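PDB 4GI5: quinone reductase from Klebsiella pneumoniae subsp. pneumoniae, which binds FAD and probably uses NAD(P)H to reduce quinones. Local coordinates for residues B[132-136]-B[137-141]. Sequence-based numbering, arbitrary orientation.
Sequences KGWID and RVYAW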
ATOM      1  N   LYS B 132      -2.358  -7.320   0.677  1.00 12.54           N
ATOM      2  CA  LYS B 132      -3.279  -6.262   0.264  1.00 12.22           C
ATOM      3  C   LYS B 132      -4.543  -6.876  -0.325  1.00 12.62           C
ATOM      4  O   LYS B 132      -5.647  -6.366  -0.121  1.00 12.33           O
ATOM      5  CB  LYS B 132      -2.648  -5.404  -0.795  1.00 13.03           C
ATOM      6  CG  LYS B 132      -3.499  -4.205  -1.288  1.00 12.45           C
ATOM      7  CD  LYS B 132      -3.755  -3.295  -0.084  1.00 14.86           C
ATOM      8  CE  LYS B 132      -4.672  -2.184  -0.348  1.00 16.54           C
ATOM      9  NZ  LYS B 132      -5.596  -1.988  -1.443  1.00 13.35           N
ATOM     10  N   GLY B 133      -4.432  -8.002  -1.004  1.00 13.39           N
ATOM     11  CA  GLY B 133      -5.623  -8.664  -1.523  1.00 13.58           C
ATOM     12  C   GLY B 133      -6.513  -9.318  -0.479  1.00 13.31           C
ATOM     13  O   GLY B 133      -7.716  -9.370  -0.684  1.00 15.20           O
ATOM     14  N   TRP B 134      -5.934  -9.767   0.616  1.00 12.20           N
ATOM     15  CA  TRP B 134      -6.675 -10.125   1.785  1.00 13.29           C
ATOM     16  C   TRP B 134      -7.499  -8.966   2.336  1.00 13.48           C
ATOM     17  O   TRP B 134      -8.718  -9.094   2.524  1.00 14.06           O
ATOM     18  CB  TRP B 134      -5.796 -10.761   2.785  1.00 13.30           C
ATOM     19  CG  TRP B 134      -6.411 -11.276   4.016  1.00 13.77           C
ATOM     20  CD1 TRP B 134      -6.774 -12.648   4.245  1.00 15.47           C
ATOM     21  CD2 TRP B 134      -6.789 -10.585   5.196  1.00 14.32           C
ATOM     22  NE1 TRP B 134      -7.277 -12.781   5.541  1.00 15.79           N
ATOM     23  CE2 TRP B 134      -7.373 -11.554   6.107  1.00 16.16           C
ATOM     24  CE3 TRP B 134      -6.744  -9.231   5.595  1.00 15.78           C
ATOM     25  CZ2 TRP B 134      -7.851 -11.183   7.357  1.00 16.12           C
ATOM     26  CZ3 TRP B 134      -7.223  -8.877   6.874  1.00 17.38           C
ATOM     27  CH2 TRP B 134      -7.733  -9.882   7.735  1.00 16.48           C
ATOM     28  N   ILE B 135      -6.866  -7.802   2.478  1.00 12.64           N
ATOM     29  CA  ILE B 135      -7.597  -6.608   2.878  1.00 12.79           C
ATOM     30  C   ILE B 135      -8.714  -6.348   1.913  1.00 11.79           C
ATOM     31  O   ILE B 135      -9.900  -6.161   2.304  1.00 13.95           O
ATOM     32  CB  ILE B 135      -6.675  -5.389   3.041  1.00 12.78           C
ATOM     33  CG1 ILE B 135      -5.678  -5.647   4.145  1.00 14.33           C
ATOM     34  CG2 ILE B 135      -7.487  -4.104   3.214  1.00 13.72           C
ATOM     35  CD1 ILE B 135      -6.251  -5.459   5.540  1.00 16.55           C
ATOM     36  N   ASP B 136      -8.417  -6.243   0.618  1.00 11.74           N
ATOM     37  CA  ASP B 136      -9.408  -5.804  -0.350  1.00 11.97           C
ATOM     38  C   ASP B 136     -10.621  -6.728  -0.373  1.00 14.67           C
ATOM     39  O   ASP B 136     -11.720  -6.245  -0.524  1.00 14.52           O
ATOM     40  CB  ASP B 136      -8.837  -5.852  -1.767  1.00 12.01           C
ATOM     41  CG  ASP B 136      -7.792  -4.734  -2.084  1.00 14.54           C
ATOM     42  OD1 ASP B 136      -7.596  -3.831  -1.274  1.00 14.68           O
ATOM     43  OD2 ASP B 136      -7.041  -4.990  -3.092  1.00 14.16           O
ATOM     44  N   ARG B 137     -10.380  -8.010  -0.248  1.00 12.56           N
ATOM     45  CA  ARG B 137     -11.447  -9.013  -0.365  1.00 13.33           C
ATOM     46  C   ARG B 137     -12.167  -9.324   0.934  1.00 15.11           C
ATOM     47  O   ARG B 137     -13.379  -9.606   0.908  1.00 15.58           O
ATOM     48  CB  ARG B 137     -10.938 -10.248  -1.057  1.00 14.13           C
ATOM     49  CG  ARG B 137     -10.527 -10.013  -2.475  1.00 13.82           C
ATOM     50  CD  ARG B 137      -9.847 -11.184  -3.233  1.00 15.72           C
ATOM     51  NE  ARG B 137     -10.883 -12.256  -3.392  1.00 14.77           N
ATOM     52  CZ  ARG B 137     -10.874 -13.427  -2.742  1.00 16.32           C
ATOM     53  NH1 ARG B 137      -9.912 -13.813  -1.882  1.00 17.79           N
ATOM     54  NH2 ARG B 137     -11.981 -14.221  -2.888  1.00 17.44           N
ATOM     55  N   VAL B 138     -11.481  -9.299   2.048  1.00 13.28           N
ATOM     56  CA  VAL B 138     -12.099  -9.671   3.331  1.00 13.57           C
ATOM     57  C   VAL B 138     -12.870  -8.479   3.927  1.00 15.32           C
ATOM     58  O   VAL B 138     -13.864  -8.640   4.612  1.00 14.94           O
ATOM     59  CB  VAL B 138     -11.055 -10.171   4.300  1.00 14.70           C
ATOM     60  CG1 VAL B 138     -11.537 -10.422   5.709  1.00 15.22           C
ATOM     61  CG2 VAL B 138     -10.432 -11.439   3.738  1.00 15.07           C
ATOM     62  N   TYR B 139     -12.375  -7.237   3.680  1.00 14.81           N
ATOM     63  CA  TYR B 139     -12.933  -6.067   4.336  1.00 13.04           C
ATOM     64  C   TYR B 139     -14.163  -5.604   3.586  1.00 16.70           C
ATOM     65  O   TYR B 139     -14.173  -4.590   2.886  1.00 17.40           O
ATOM     66  CB  TYR B 139     -11.862  -4.932   4.397  1.00 13.95           C
ATOM     67  CG  TYR B 139     -10.996  -4.932   5.579  1.00 14.00           C
ATOM     68  CD1 TYR B 139     -10.768  -6.072   6.352  1.00 14.65           C
ATOM     69  CD2 TYR B 139     -10.260  -3.764   5.914  1.00 13.85           C
ATOM     70  CE1 TYR B 139      -9.971  -6.096   7.460  1.00 15.30           C
ATOM     71  CE2 TYR B 139      -9.442  -3.763   7.031  1.00 13.95           C
ATOM     72  CZ  TYR B 139      -9.324  -4.869   7.876  1.00 14.19           C
ATOM     73  OH  TYR B 139      -8.491  -4.735   8.938  1.00 15.82           O
ATOM     74  N   ALA B 140     -15.227  -6.372   3.679  1.00 16.22           N
ATOM     75  CA  ALA B 140     -16.457  -6.091   2.928  1.00 15.51           C
ATOM     76  C   ALA B 140     -17.312  -4.884   3.421  1.00 14.55           C
ATOM     77  O   ALA B 140     -17.246  -4.480   4.576  1.00 14.98           O
ATOM     78  CB  ALA B 140     -17.341  -7.391   2.995  1.00 17.71           C
ATOM     79  N   TRP B 141     -18.181  -4.476   2.533  1.00 14.32           N
ATOM     80  CA  TRP B 141     -19.180  -3.471   2.807  1.00 16.10           C
ATOM     81  C   TRP B 141     -20.220  -4.023   3.763  1.00 17.31           C
ATOM     82  O   TRP B 141     -20.850  -5.025   3.401  1.00 17.80           O
ATOM     83  CB  TRP B 141     -19.812  -2.953   1.553  1.00 17.02           C
ATOM     84  CG  TRP B 141     -20.828  -1.829   1.828  1.00 19.34           C
ATOM     85  CD1 TRP B 141     -21.938  -1.849   2.750  1.00 23.70           C
ATOM     86  CD2 TRP B 141     -20.891  -0.559   1.219  1.00 24.83           C
ATOM     87  NE1 TRP B 141     -22.596  -0.664   2.726  1.00 25.87           N
ATOM     88  CE2 TRP B 141     -22.022   0.126   1.772  1.00 26.61           C
ATOM     89  CE3 TRP B 141     -20.145   0.042   0.264  1.00 27.11           C
ATOM     90  CZ2 TRP B 141     -22.376   1.396   1.399  1.00 30.72           C
ATOM     91  CZ3 TRP B 141     -20.479   1.321  -0.122  1.00 40.97           C
ATOM     92  CH2 TRP B 141     -21.591   1.992   0.448  1.00 38.16           C
TER
HETATM   93  O   HOH W   1     -12.788  -4.062   0.877  1.00 25.29           O
HETATM   94  O   HOH W   2     -14.511  -5.566  -0.413  1.00 29.75           O
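Asp136 O, near the end of helix 129-138, is gripped by two waters, 2.8 Å from water 1 and 2.9 Å from water 2. Water 1 also lies within bonding distance of Tyr139 O, between the final helical turn and the chain that leaves it; water 2 reaches Tyr139 O only weakly. The last i to i+4 bonds of the helix are Arg137 N to Gly133 O, Val138 N to Trp134 O at 2.8 Å, and Tyr139 N to Ile135 O. Tyr139 then leaves helical geometry as the centre of an inverse gamma turn, with Ala140 N bonded to Val138 O. This helix follows strand 115-121 of the five-stranded parallel sheet in the flavodoxin-like fold, and its end lies at the subunit interface beside FAD, which Asp136 touches. Val138 CG2 sits almost squarely over the five-membered ring of Trp134, a CH-pi contact 3.8 Å from the centroid. CG anti to the backbone N (chi1 -176°) turns one indole face to that methyl, while NE1 hydrogen-bonds to Glu106 OE1. Ile135 CD1 lies over one face of the Tyr139 ring, offset toward the rim, 4.1 Å from the centroid. The Tyr139 hydroxyl is tied to Met202 O, and its ring meets Trp124 of the second subunit edge-to-face. One turn back, Lys132 NZ forms a salt bridge with Asp136, meeting OD1 on its syn lone pair (2.7 Å), while Asp136 OD2 accepts a hydrogen bond from Ala129 N of the second subunit.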